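PDB 4JZA: uncharacterized protein from Legionella longbeachae NSW150, which probably dephosphorylates phosphoinositide lipids as a phosphatidylinositol-3-phosphatase, and is thereby thought to act on lipid metabolism during the interaction of this pathogen with its host. Local coordinates for residues 393-398 with 452-457; 401-406 with 410-415; 375-380 with 416-421. All coordinates share one frame; numbering follows the deposited sequence.

Contact 1. Residues 393-398 with 452-457; sequences RHSDSN and VERRKE
D396 OD1 and R454 NH1 meet in a salt bridge between two helices. They are modelled 2.4 Å apart, implausibly short for such a bond, so the local geometry is doubtful in its details. NH1 is the guanidinium atom that R454 brings to the carboxylate: OD1 lies at the guanidinium edge near its plane, with NE much farther from it at 4.2 Å, and the two flat groups are turned 75° apart. This is a single-atom approach and not a two-pronged one. R454 CG lies beside the backbone N (chi1 -68°), and the chain then reaches across extended until it bends at chi3, which turns the guanidinium across the carboxylate. S395 OG lies in the guanidinium plane at the same edge, 3.7 Å from NH1, a neighbour more than a partner; its hydroxyl makes a weak bond to Q392 O. On its other flank, helix 388-402 sends R393 to E177 and Y171. R454 lies in the last turn of helix 441-454, while V452 and the R455 side chain pack on L399, so this ion pair lies beside packing that joins the two helices.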
ATOM      1  N   ARG A 393      -6.744  11.051 -15.510  1.00 41.66           N
ATOM      2  CA  ARG A 393      -6.957   9.778 -16.174  1.00 42.87           C
ATOM      3  C   ARG A 393      -7.445   8.808 -15.101  1.00 45.98           C
ATOM      4  O   ARG A 393      -8.347   8.039 -15.367  1.00 48.57           O
ATOM      5  CB  ARG A 393      -5.679   9.279 -16.856  1.00 42.27           C
ATOM      6  CG  ARG A 393      -5.643   7.810 -17.218  1.00 42.36           C
ATOM      7  CD  ARG A 393      -6.652   7.473 -18.265  1.00 42.66           C
ATOM      8  NE  ARG A 393      -6.732   6.023 -18.398  1.00 42.64           N
ATOM      9  CZ  ARG A 393      -5.872   5.283 -19.071  1.00 44.71           C
ATOM     10  NH1 ARG A 393      -4.859   5.851 -19.712  1.00 49.53           N
ATOM     11  NH2 ARG A 393      -6.047   3.972 -19.145  1.00 45.60           N
ATOM     12  N   HIS A 394      -6.858   8.861 -13.894  1.00 46.90           N
ATOM     13  CA  HIS A 394      -7.340   8.089 -12.739  1.00 46.15           C
ATOM     14  C   HIS A 394      -8.804   8.382 -12.349  1.00 46.09           C
ATOM     15  O   HIS A 394      -9.634   7.459 -12.258  1.00 44.59           O
ATOM     16  CB  HIS A 394      -6.422   8.306 -11.529  1.00 44.31           C
ATOM     17  CG  HIS A 394      -5.127   7.582 -11.627  1.00 43.99           C
ATOM     18  ND1 HIS A 394      -4.848   6.468 -10.872  1.00 45.50           N
ATOM     19  CD2 HIS A 394      -4.041   7.788 -12.407  1.00 44.42           C
ATOM     20  CE1 HIS A 394      -3.634   6.033 -11.165  1.00 47.31           C
ATOM     21  NE2 HIS A 394      -3.124   6.810 -12.100  1.00 44.87           N
ATOM     22  N   SER A 395      -9.125   9.648 -12.102  1.00 44.54           N
ATOM     23  CA  SER A 395     -10.473   9.963 -11.689  1.00 45.50           C
ATOM     24  C   SER A 395     -11.481   9.675 -12.791  1.00 47.56           C
ATOM     25  O   SER A 395     -12.518   9.054 -12.554  1.00 48.08           O
ATOM     26  CB  SER A 395     -10.565  11.390 -11.159  1.00 48.69           C
ATOM     27  OG  SER A 395     -10.302  12.335 -12.168  1.00 54.44           O
ATOM     28  N   ASP A 396     -11.168  10.044 -14.023  1.00 49.19           N
ATOM     29  CA  ASP A 396     -12.117   9.790 -15.131  1.00 50.32           C
ATOM     30  C   ASP A 396     -12.342   8.301 -15.312  1.00 48.20           C
ATOM     31  O   ASP A 396     -13.476   7.815 -15.348  1.00 49.86           O
ATOM     32  CB  ASP A 396     -11.611  10.320 -16.502  1.00 54.01           C
ATOM     33  CG  ASP A 396     -11.570  11.862 -16.626  1.00 53.84           C
ATOM     34  OD1 ASP A 396     -12.362  12.598 -15.986  1.00 54.79           O
ATOM     35  OD2 ASP A 396     -10.715  12.318 -17.422  1.00 55.50           O
ATOM     36  N   SER A 397     -11.239   7.590 -15.491  1.00 44.98           N
ATOM     37  CA  SER A 397     -11.296   6.191 -15.802  1.00 44.50           C
ATOM     38  C   SER A 397     -11.985   5.458 -14.693  1.00 44.63           C
ATOM     39  O   SER A 397     -12.757   4.541 -14.962  1.00 50.46           O
ATOM     40  CB  SER A 397      -9.900   5.592 -16.076  1.00 45.71           C
ATOM     41  OG  SER A 397      -9.421   5.842 -17.416  1.00 46.16           O
ATOM     42  N   ASN A 398     -11.737   5.870 -13.452  1.00 45.16           N
ATOM     43  CA  ASN A 398     -12.360   5.214 -12.273  1.00 44.89           C
ATOM     44  C   ASN A 398     -13.845   5.567 -12.128  1.00 43.33           C
ATOM     45  O   ASN A 398     -14.697   4.710 -11.864  1.00 41.46           O
ATOM     46  CB  ASN A 398     -11.606   5.547 -10.964  1.00 45.03           C
ATOM     47  CG  ASN A 398     -10.305   4.786 -10.825  1.00 44.95           C
ATOM     48  OD1 ASN A 398     -10.093   3.755 -11.469  1.00 48.54           O
ATOM     49  ND2 ASN A 398      -9.415   5.302 -10.004  1.00 44.01           N
ATOM     50  N   VAL A 452     -16.865  14.380 -12.176  1.00 55.80           N
ATOM     51  CA  VAL A 452     -18.305  14.319 -12.411  1.00 56.82           C
ATOM     52  C   VAL A 452     -18.714  15.434 -13.354  1.00 58.85           C
ATOM     53  O   VAL A 452     -19.521  15.195 -14.220  1.00 64.17           O
ATOM     54  CB  VAL A 452     -19.122  14.402 -11.095  1.00 56.52           C
ATOM     55  CG1 VAL A 452     -20.627  14.539 -11.342  1.00 52.44           C
ATOM     56  CG2 VAL A 452     -18.860  13.178 -10.234  1.00 56.13           C
ATOM     57  N   GLU A 453     -18.165  16.637 -13.175  1.00 62.32           N
ATOM     58  CA  GLU A 453     -18.358  17.741 -14.143  1.00 68.66           C
ATOM     59  C   GLU A 453     -18.005  17.345 -15.570  1.00 61.69           C
ATOM     60  O   GLU A 453     -18.747  17.642 -16.474  1.00 66.07           O
ATOM     61  CB  GLU A 453     -17.541  19.013 -13.778  1.00 77.51           C
ATOM     62  CG  GLU A 453     -18.330  20.172 -13.158  1.00 85.42           C
ATOM     63  CD  GLU A 453     -19.378  20.758 -14.108  1.00 95.78           C
ATOM     64  OE1 GLU A 453     -20.558  21.003 -13.708  1.00 95.78           O
ATOM     65  OE2 GLU A 453     -19.011  20.956 -15.277  1.00 92.64           O
ATOM     66  N   ARG A 454     -16.877  16.678 -15.778  1.00 59.31           N
ATOM     67  CA  ARG A 454     -16.422  16.354 -17.138  1.00 58.47           C
ATOM     68  C   ARG A 454     -17.304  15.315 -17.795  1.00 56.67           C
ATOM     69  O   ARG A 454     -17.386  15.243 -19.022  1.00 54.85           O
ATOM     70  CB  ARG A 454     -14.981  15.865 -17.135  1.00 58.62           C
ATOM     71  CG  ARG A 454     -13.953  16.927 -16.775  1.00 56.07           C
ATOM     72  CD  ARG A 454     -12.549  16.375 -16.832  1.00 54.34           C
ATOM     73  NE  ARG A 454     -11.874  16.729 -15.598  1.00 60.20           N
ATOM     74  CZ  ARG A 454     -11.467  15.862 -14.666  1.00 60.34           C
ATOM     75  NH1 ARG A 454     -11.610  14.554 -14.829  1.00 55.85           N
ATOM     76  NH2 ARG A 454     -10.876  16.308 -13.568  1.00 61.77           N
ATOM     77  N   ARG A 455     -18.008  14.565 -16.950  1.00 54.33           N
ATOM     78  CA  ARG A 455     -18.879  13.499 -17.366  1.00 51.88           C
ATOM     79  C   ARG A 455     -20.332  14.007 -17.475  1.00 55.40           C
ATOM     80  O   ARG A 455     -21.244  13.254 -17.854  1.00 57.65           O
ATOM     81  CB  ARG A 455     -18.699  12.309 -16.394  1.00 51.65           C
ATOM     82  CG  ARG A 455     -19.770  11.235 -16.414  1.00 53.59           C
ATOM     83  CD  ARG A 455     -19.364   9.943 -15.743  1.00 51.01           C
ATOM     84  NE  ARG A 455     -18.743   9.070 -16.730  1.00 55.63           N
ATOM     85  CZ  ARG A 455     -19.289   8.000 -17.302  1.00 54.54           C
ATOM     86  NH1 ARG A 455     -20.511   7.608 -17.003  1.00 50.64           N
ATOM     87  NH2 ARG A 455     -18.573   7.306 -18.178  1.00 55.75           N
ATOM     88  N   LYS A 456     -20.561  15.290 -17.216  1.00 63.62           N
ATOM     89  CA  LYS A 456     -21.933  15.834 -17.252  1.00 74.32           C
ATOM     90  C   LYS A 456     -22.647  15.505 -18.570  1.00 78.02           C
ATOM     91  O   LYS A 456     -23.800  15.098 -18.559  1.00 81.14           O
ATOM     92  CB  LYS A 456     -21.957  17.350 -16.993  1.00 80.25           C
ATOM     93  CG  LYS A 456     -23.119  17.778 -16.097  1.00 93.63           C
ATOM     94  CD  LYS A 456     -22.724  17.874 -14.620  1.00103.09           C
ATOM     95  CE  LYS A 456     -23.634  17.069 -13.681  1.00106.75           C
ATOM     96  NZ  LYS A 456     -23.645  17.577 -12.272  1.00 97.86           N
ATOM     97  N   GLU A 457     -21.934  15.638 -19.685  1.00 82.99           N
ATOM     98  CA  GLU A 457     -22.450  15.311 -21.021  1.00 84.57           C
ATOM     99  C   GLU A 457     -22.995  13.902 -21.116  1.00 72.66           C
ATOM    100  O   GLU A 457     -23.984  13.668 -21.758  1.00 70.05           O
ATOM    101  CB  GLU A 457     -21.326  15.441 -22.073  1.00103.18           C
ATOM    102  CG  GLU A 457     -20.674  16.822 -22.221  1.00110.59           C
ATOM    103  CD  GLU A 457     -21.601  17.854 -22.843  1.00115.40           C
ATOM    104  OE1 GLU A 457     -22.711  18.069 -22.308  1.00103.17           O
ATOM    105  OE2 GLU A 457     -21.221  18.446 -23.880  1.00120.96           O
TER

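Contact 2. Residues 401-406 with 410-415; sequences KVMEYS and QLAILQ
The selenomethionine M403 does the touching here: its SE lies 4.2 Å from A412 CB, and its CE comes within 4.4 Å of L414 CB. One side chain thus spans two residues of strand 412-416, with CE also 3.9 Å from I413 O, over the strand backbone between them. M403 does not start out toward the strand; with CG beside the backbone N, it is the bends at chi2 (-72°) and chi3 that bring SE and CE to it. All of this is buried, and H545, Y547 and Q459 close in around the same side chain.

Away from the strand the segment becomes looser and more polar. M403 to S406 form a type I beta turn, and M403 O is gripped twice by its last residue: S406 N bonds to it at 3.0 Å, and S406 OG reaches it at 2.5 Å, in the carbonyl plane on a lone pair. That pairing steadies the turn from which the M403 side chain hangs, while S406 OG also accepts from Q459 NE2. One turn back, K401 NZ forms a salt bridge with E404 OE1, on its syn side at 2.7 Å and 26° out of the carboxylate plane, and the other oxygen, OE2, is bonded to Y351 OH. Y405, on the outer side of the turn, is exposed and lays its ring near Y373; Q410, just ahead of the strand, is exposed too.

In the fold, at the last turn of helix 388-402, the V402 carbonyl is bonded by H545 NE2, and the chain turns back into strand 412-416. That strand runs between the parallel strands 545-549 and 462-465, with helix 524-542 covering L411 and I413.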
ATOM      1  N   LYS A 401     -15.661   3.484 -14.599  1.00 45.37           N
ATOM      2  CA  LYS A 401     -15.733   2.060 -14.355  1.00 44.31           C
ATOM      3  C   LYS A 401     -16.788   1.769 -13.273  1.00 45.25           C
ATOM      4  O   LYS A 401     -17.486   0.761 -13.278  1.00 44.26           O
ATOM      5  CB  LYS A 401     -14.384   1.576 -13.943  1.00 40.69           C
ATOM      6  CG  LYS A 401     -14.355   0.098 -13.756  1.00 41.41           C
ATOM      7  CD  LYS A 401     -14.791  -0.635 -14.997  1.00 41.38           C
ATOM      8  CE  LYS A 401     -14.469  -2.104 -14.819  1.00 42.90           C
ATOM      9  NZ  LYS A 401     -14.896  -2.917 -16.004  1.00 43.82           N
ATOM     10  N   VAL A 402     -16.923   2.725 -12.391  1.00 44.69           N
ATOM     11  CA  VAL A 402     -17.724   2.607 -11.192  1.00 48.84           C
ATOM     12  C   VAL A 402     -19.223   2.906 -11.517  1.00 50.97           C
ATOM     13  O   VAL A 402     -20.161   2.488 -10.803  1.00 47.76           O
ATOM     14  CB  VAL A 402     -17.008   3.494 -10.092  1.00 49.21           C
ATOM     15  CG1 VAL A 402     -17.903   4.456  -9.368  1.00 46.91           C
ATOM     16  CG2 VAL A 402     -16.180   2.627  -9.150  1.00 51.09           C
HETATM   17  N   MSE A 403     -19.446   3.585 -12.636  1.00 51.17           N
HETATM   18  CA  MSE A 403     -20.785   3.799 -13.153  1.00 49.85           C
HETATM   19  C   MSE A 403     -21.161   2.727 -14.155  1.00 50.33           C
HETATM   20  O   MSE A 403     -22.248   2.776 -14.740  1.00 54.76           O
HETATM   21  CB  MSE A 403     -20.809   5.166 -13.808  1.00 50.31           C
HETATM   22  CG  MSE A 403     -20.532   6.269 -12.801  1.00 53.37           C
HETATM   23 SE   MSE A 403     -22.090   6.486 -11.623  0.95 63.47          SE
HETATM   24  CE  MSE A 403     -21.241   6.713  -9.879  1.00 57.43           C
ATOM     25  N   GLU A 404     -20.322   1.719 -14.354  1.00 48.11           N
ATOM     26  CA  GLU A 404     -20.578   0.789 -15.447  1.00 47.67           C
ATOM     27  C   GLU A 404     -21.958   0.114 -15.339  1.00 47.65           C
ATOM     28  O   GLU A 404     -22.526  -0.169 -16.345  1.00 53.34           O
ATOM     29  CB  GLU A 404     -19.431  -0.236 -15.655  1.00 47.72           C
ATOM     30  CG  GLU A 404     -19.366  -1.404 -14.654  1.00 49.29           C
ATOM     31  CD  GLU A 404     -18.081  -2.250 -14.757  1.00 50.94           C
ATOM     32  OE1 GLU A 404     -17.604  -2.473 -15.894  1.00 47.56           O
ATOM     33  OE2 GLU A 404     -17.551  -2.731 -13.712  1.00 49.18           O
ATOM     34  N   TYR A 405     -22.505  -0.129 -14.141  1.00 50.68           N
ATOM     35  CA  TYR A 405     -23.775  -0.885 -14.009  1.00 46.81           C
ATOM     36  C   TYR A 405     -24.972   0.013 -13.864  1.00 47.27           C
ATOM     37  O   TYR A 405     -26.118  -0.446 -13.794  1.00 50.01           O
ATOM     38  CB  TYR A 405     -23.727  -1.883 -12.881  1.00 46.28           C
ATOM     39  CG  TYR A 405     -22.941  -3.103 -13.228  1.00 50.81           C
ATOM     40  CD1 TYR A 405     -23.489  -4.119 -14.012  1.00 51.96           C
ATOM     41  CD2 TYR A 405     -21.616  -3.263 -12.767  1.00 57.02           C
ATOM     42  CE1 TYR A 405     -22.751  -5.269 -14.338  1.00 54.63           C
ATOM     43  CE2 TYR A 405     -20.866  -4.410 -13.081  1.00 56.73           C
ATOM     44  CZ  TYR A 405     -21.448  -5.407 -13.866  1.00 58.02           C
ATOM     45  OH  TYR A 405     -20.722  -6.510 -14.178  1.00 56.19           O
ATOM     46  N   SER A 406     -24.721   1.305 -13.881  1.00 47.48           N
ATOM     47  CA  SER A 406     -25.789   2.251 -14.069  1.00 52.32           C
ATOM     48  C   SER A 406     -26.238   2.218 -15.531  1.00 60.15           C
ATOM     49  O   SER A 406     -25.562   1.612 -16.385  1.00 56.22           O
ATOM     50  CB  SER A 406     -25.292   3.650 -13.738  1.00 52.12           C
ATOM     51  OG  SER A 406     -24.360   4.118 -14.682  1.00 44.21           O
ATOM     52  N   GLN A 410     -30.944   6.578 -15.967  1.00 73.50           N
ATOM     53  CA  GLN A 410     -31.417   6.304 -14.618  1.00 68.86           C
ATOM     54  C   GLN A 410     -30.590   7.000 -13.595  1.00 60.24           C
ATOM     55  O   GLN A 410     -29.458   7.325 -13.846  1.00 66.84           O
ATOM     56  CB  GLN A 410     -31.504   4.795 -14.372  1.00 76.25           C
ATOM     57  CG  GLN A 410     -32.849   4.264 -14.894  1.00 83.80           C
ATOM     58  CD  GLN A 410     -32.883   2.773 -15.230  1.00 90.21           C
ATOM     59  OE1 GLN A 410     -32.616   2.361 -16.375  1.00 82.83           O
ATOM     60  NE2 GLN A 410     -33.281   1.961 -14.244  1.00 93.78           N
ATOM     61  N   LEU A 411     -31.193   7.282 -12.455  1.00 58.41           N
ATOM     62  CA  LEU A 411     -30.527   8.020 -11.396  1.00 60.32           C
ATOM     63  C   LEU A 411     -29.333   7.278 -10.854  1.00 58.94           C
ATOM     64  O   LEU A 411     -29.311   6.027 -10.807  1.00 57.37           O
ATOM     65  CB  LEU A 411     -31.456   8.226 -10.225  1.00 62.19           C
ATOM     66  CG  LEU A 411     -32.198   9.530 -10.130  1.00 64.10           C
ATOM     67  CD1 LEU A 411     -32.670   9.600  -8.679  1.00 65.89           C
ATOM     68  CD2 LEU A 411     -31.311  10.715 -10.501  1.00 69.90           C
ATOM     69  N   ALA A 412     -28.354   8.055 -10.411  1.00 54.06           N
ATOM     70  CA  ALA A 412     -27.092   7.478  -9.976  1.00 51.09           C
ATOM     71  C   ALA A 412     -26.508   8.344  -8.924  1.00 51.20           C
ATOM     72  O   ALA A 412     -26.370   9.556  -9.124  1.00 55.02           O
ATOM     73  CB  ALA A 412     -26.136   7.402 -11.131  1.00 48.16           C
ATOM     74  N   ILE A 413     -26.104   7.731  -7.819  1.00 50.83           N
ATOM     75  CA  ILE A 413     -25.486   8.496  -6.743  1.00 48.33           C
ATOM     76  C   ILE A 413     -24.019   8.169  -6.611  1.00 47.28           C
ATOM     77  O   ILE A 413     -23.603   7.021  -6.816  1.00 46.75           O
ATOM     78  CB  ILE A 413     -26.208   8.272  -5.421  1.00 50.45           C
ATOM     79  CG1 ILE A 413     -25.711   9.283  -4.391  1.00 52.65           C
ATOM     80  CG2 ILE A 413     -26.059   6.836  -4.929  1.00 51.31           C
ATOM     81  CD1 ILE A 413     -26.685   9.456  -3.256  1.00 53.75           C
ATOM     82  N   LEU A 414     -23.229   9.205  -6.332  1.00 48.54           N
ATOM     83  CA  LEU A 414     -21.821   9.063  -5.896  1.00 46.49           C
ATOM     84  C   LEU A 414     -21.713   9.556  -4.465  1.00 45.22           C
ATOM     85  O   LEU A 414     -21.532  10.746  -4.198  1.00 42.16           O
ATOM     86  CB  LEU A 414     -20.892   9.881  -6.785  1.00 50.40           C
ATOM     87  CG  LEU A 414     -19.402   9.560  -6.844  1.00 51.91           C
ATOM     88  CD1 LEU A 414     -18.665  10.469  -7.824  1.00 53.17           C
ATOM     89  CD2 LEU A 414     -18.799   9.653  -5.465  1.00 51.72           C
ATOM     90  N   GLN A 415     -21.872   8.635  -3.530  1.00 46.98           N
ATOM     91  CA  GLN A 415     -21.902   8.989  -2.126  1.00 48.72           C
ATOM     92  C   GLN A 415     -20.536   8.790  -1.498  1.00 49.44           C
ATOM     93  O   GLN A 415     -20.058   7.676  -1.395  1.00 51.70           O
ATOM     94  CB  GLN A 415     -22.935   8.141  -1.401  1.00 48.27           C
ATOM     95  CG  GLN A 415     -23.330   8.674  -0.044  1.00 50.63           C
ATOM     96  CD  GLN A 415     -24.103   7.664   0.757  1.00 52.33           C
ATOM     97  OE1 GLN A 415     -23.642   6.552   0.978  1.00 58.07           O
ATOM     98  NE2 GLN A 415     -25.285   8.043   1.199  1.00 48.13           N
TER

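Contact 3. Residues 375-380 with 416-421; sequences SSHIAT and TLISPI
H377 puts its imidazole obliquely against two branched side chains. The NE2 corner leads: it lies 3.6 Å from I418 CD1 and 3.9 Å from T416 CG2, so the two methyls meet the same atom. CD2 follows, with I418 CG2 at 4.0 Å, and I418 thereby brings both CD1 and CG2 to the NE2-CD2 part of the ring. I418 stands roughly perpendicular to the histidine side chain, whereas T416 slants across it.

The torsions account for this. H377 CG runs anti to the backbone N (chi1 -158°), which carries the ring out from the 375-380 loop toward the end of strand 412-416. In T416, OG1 sits between the backbone N and the carbonyl carbon, leaving CG2 to face the imidazole; the hydroxyl bonds instead to N465 ND2. Back in its own segment, the ring has A379 CB in its plane at the edge, and ND1 takes a weak but straight bond from A379 N at 3.4 Å, which may favour this ring orientation. L444 and S549 also lie against H377.

The loop after strand 545-549, leading into helix 556-574 at R556, carries the C-X5-R sequence of cysteine phosphatases, and H377 is backbone-bonded to its V551 while L417 and S419 touch R556. The contact thus probably borders the catalytic loop. Chemically it is carbon against an imidazole corner, van der Waals in character: the methyls pack against the NE2-CD2 part of the ring, with A379 CB at its edge, and T416 spends its polarity on N465.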
ATOM      1  N   SER A 375     -16.065   1.005  -3.740  1.00 36.68           N
ATOM      2  CA  SER A 375     -14.694   1.087  -4.209  1.00 36.64           C
ATOM      3  C   SER A 375     -13.908   2.058  -3.344  1.00 37.57           C
ATOM      4  O   SER A 375     -14.470   2.745  -2.517  1.00 39.28           O
ATOM      5  CB  SER A 375     -14.634   1.501  -5.679  1.00 37.33           C
ATOM      6  OG  SER A 375     -14.579   2.905  -5.821  1.00 37.33           O
ATOM      7  N   SER A 376     -12.599   2.094  -3.531  1.00 42.06           N
ATOM      8  CA  SER A 376     -11.778   3.159  -2.994  1.00 40.67           C
ATOM      9  C   SER A 376     -12.108   4.436  -3.749  1.00 43.54           C
ATOM     10  O   SER A 376     -12.549   4.394  -4.883  1.00 42.87           O
ATOM     11  CB  SER A 376     -10.303   2.830  -3.151  1.00 41.01           C
ATOM     12  OG  SER A 376      -9.957   1.707  -2.380  1.00 40.66           O
ATOM     13  N   HIS A 377     -11.909   5.572  -3.105  1.00 43.10           N
ATOM     14  CA  HIS A 377     -12.289   6.847  -3.670  1.00 43.24           C
ATOM     15  C   HIS A 377     -11.837   6.889  -5.117  1.00 40.80           C
ATOM     16  O   HIS A 377     -10.819   6.397  -5.409  1.00 41.79           O
ATOM     17  CB  HIS A 377     -11.647   8.004  -2.882  1.00 42.76           C
ATOM     18  CG  HIS A 377     -12.373   9.302  -3.057  1.00 43.50           C
ATOM     19  ND1 HIS A 377     -12.066  10.191  -4.055  1.00 44.34           N
ATOM     20  CD2 HIS A 377     -13.438   9.821  -2.409  1.00 43.80           C
ATOM     21  CE1 HIS A 377     -12.884  11.220  -3.990  1.00 44.72           C
ATOM     22  NE2 HIS A 377     -13.720  11.027  -2.988  1.00 44.60           N
ATOM     23  N   ILE A 378     -12.610   7.465  -6.019  1.00 43.12           N
ATOM     24  CA  ILE A 378     -12.254   7.473  -7.466  1.00 43.79           C
ATOM     25  C   ILE A 378     -10.960   8.238  -7.772  1.00 43.61           C
ATOM     26  O   ILE A 378     -10.296   7.972  -8.764  1.00 40.32           O
ATOM     27  CB  ILE A 378     -13.387   8.074  -8.341  1.00 43.13           C
ATOM     28  CG1 ILE A 378     -13.865   9.430  -7.802  1.00 41.92           C
ATOM     29  CG2 ILE A 378     -14.591   7.141  -8.410  1.00 42.01           C
ATOM     30  CD1 ILE A 378     -14.558  10.258  -8.854  1.00 42.31           C
ATOM     31  N   ALA A 379     -10.599   9.174  -6.903  1.00 47.10           N
ATOM     32  CA  ALA A 379      -9.386   9.957  -7.093  1.00 48.27           C
ATOM     33  C   ALA A 379      -8.277   9.322  -6.295  1.00 47.57           C
ATOM     34  O   ALA A 379      -8.528   8.653  -5.280  1.00 48.64           O
ATOM     35  CB  ALA A 379      -9.602  11.377  -6.636  1.00 48.15           C
ATOM     36  N   THR A 380      -7.040   9.519  -6.726  1.00 46.26           N
ATOM     37  CA  THR A 380      -5.936   8.813  -6.060  1.00 46.02           C
ATOM     38  C   THR A 380      -5.105   9.713  -5.147  1.00 43.03           C
ATOM     39  O   THR A 380      -4.507  10.664  -5.589  1.00 45.70           O
ATOM     40  CB  THR A 380      -5.065   8.045  -7.062  1.00 44.49           C
ATOM     41  OG1 THR A 380      -3.890   7.602  -6.399  1.00 43.36           O
ATOM     42  CG2 THR A 380      -4.703   8.917  -8.258  1.00 45.69           C
ATOM     43  N   THR A 416     -19.909   9.880  -1.086  1.00 49.05           N
ATOM     44  CA  THR A 416     -18.585   9.797  -0.510  1.00 50.56           C
ATOM     45  C   THR A 416     -18.610  10.097   0.972  1.00 50.63           C
ATOM     46  O   THR A 416     -19.265  11.025   1.421  1.00 47.94           O
ATOM     47  CB  THR A 416     -17.602  10.758  -1.192  1.00 52.36           C
ATOM     48  OG1 THR A 416     -17.999  12.104  -0.942  1.00 50.63           O
ATOM     49  CG2 THR A 416     -17.570  10.514  -2.675  1.00 54.67           C
ATOM     50  N   LEU A 417     -17.874   9.298   1.727  1.00 49.28           N
ATOM     51  CA  LEU A 417     -17.773   9.486   3.156  1.00 49.19           C
ATOM     52  C   LEU A 417     -16.374   9.944   3.519  1.00 46.14           C
ATOM     53  O   LEU A 417     -15.597   9.185   4.061  1.00 41.26           O
ATOM     54  CB  LEU A 417     -18.110   8.185   3.872  1.00 50.98           C
ATOM     55  CG  LEU A 417     -19.490   7.637   3.519  1.00 51.51           C
ATOM     56  CD1 LEU A 417     -19.725   6.265   4.116  1.00 47.94           C
ATOM     57  CD2 LEU A 417     -20.580   8.605   3.940  1.00 53.35           C
ATOM     58  N   ILE A 418     -16.059  11.192   3.206  1.00 46.06           N
ATOM     59  CA  ILE A 418     -14.747  11.738   3.505  1.00 44.28           C
ATOM     60  C   ILE A 418     -14.853  13.115   4.138  1.00 41.94           C
ATOM     61  O   ILE A 418     -15.890  13.748   4.082  1.00 43.61           O
ATOM     62  CB  ILE A 418     -13.849  11.786   2.257  1.00 43.63           C
ATOM     63  CG1 ILE A 418     -14.240  12.939   1.345  1.00 42.26           C
ATOM     64  CG2 ILE A 418     -13.912  10.472   1.508  1.00 42.64           C
ATOM     65  CD1 ILE A 418     -13.445  12.974   0.068  1.00 40.02           C
ATOM     66  N   SER A 419     -13.768  13.563   4.754  1.00 40.26           N
ATOM     67  CA  SER A 419     -13.781  14.801   5.514  1.00 43.39           C
ATOM     68  C   SER A 419     -12.675  15.766   5.132  1.00 43.22           C
ATOM     69  O   SER A 419     -11.614  15.775   5.739  1.00 43.10           O
ATOM     70  CB  SER A 419     -13.692  14.490   7.001  1.00 42.74           C
ATOM     71  OG  SER A 419     -14.608  13.481   7.345  1.00 45.09           O
ATOM     72  N   PRO A 420     -12.944  16.586   4.128  1.00 44.88           N
ATOM     73  CA  PRO A 420     -12.024  17.639   3.686  1.00 47.01           C
ATOM     74  C   PRO A 420     -11.693  18.555   4.829  1.00 49.57           C
ATOM     75  O   PRO A 420     -12.594  18.909   5.573  1.00 55.38           O
ATOM     76  CB  PRO A 420     -12.836  18.416   2.656  1.00 46.25           C
ATOM     77  CG  PRO A 420     -13.879  17.463   2.219  1.00 46.25           C
ATOM     78  CD  PRO A 420     -14.205  16.614   3.393  1.00 45.46           C
ATOM     79  N   ILE A 421     -10.424  18.913   4.983  1.00 52.89           N
ATOM     80  CA  ILE A 421      -9.963  19.813   6.049  1.00 54.13           C
ATOM     81  C   ILE A 421      -8.823  20.626   5.477  1.00 54.28           C
ATOM     82  O   ILE A 421      -7.882  20.032   4.959  1.00 55.21           O
ATOM     83  CB  ILE A 421      -9.533  19.000   7.300  1.00 58.10           C
ATOM     84  CG1 ILE A 421      -9.104  19.919   8.436  1.00 61.13           C
ATOM     85  CG2 ILE A 421      -8.417  17.984   7.011  1.00 58.93           C
ATOM     86  CD1 ILE A 421     -10.223  20.199   9.410  1.00 66.10           C
TER

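In the fold
From the N terminus, the chain leaves strand 365-374 through 375-380, runs down helix 388-402, turns at 401-406 and enters strand 412-416. Contact 2 closes this short return of helix into strand and lies within the spans of both other contacts. Contact 3 joins the loops that follow strands 365-374 and 412-416. Contact 1 ties helix 388-402 to helix 441-454, and its segments alternate with those of contact 3, so those two cross. Strand 365-374, helix 388-402 and strand 412-416 make a beta-alpha-beta crossover, with strand 545-549 lying between the two strands. Direct touches bind the three: V452 on L414, N398 ND2 bonded to I378 O, and V402 on S375.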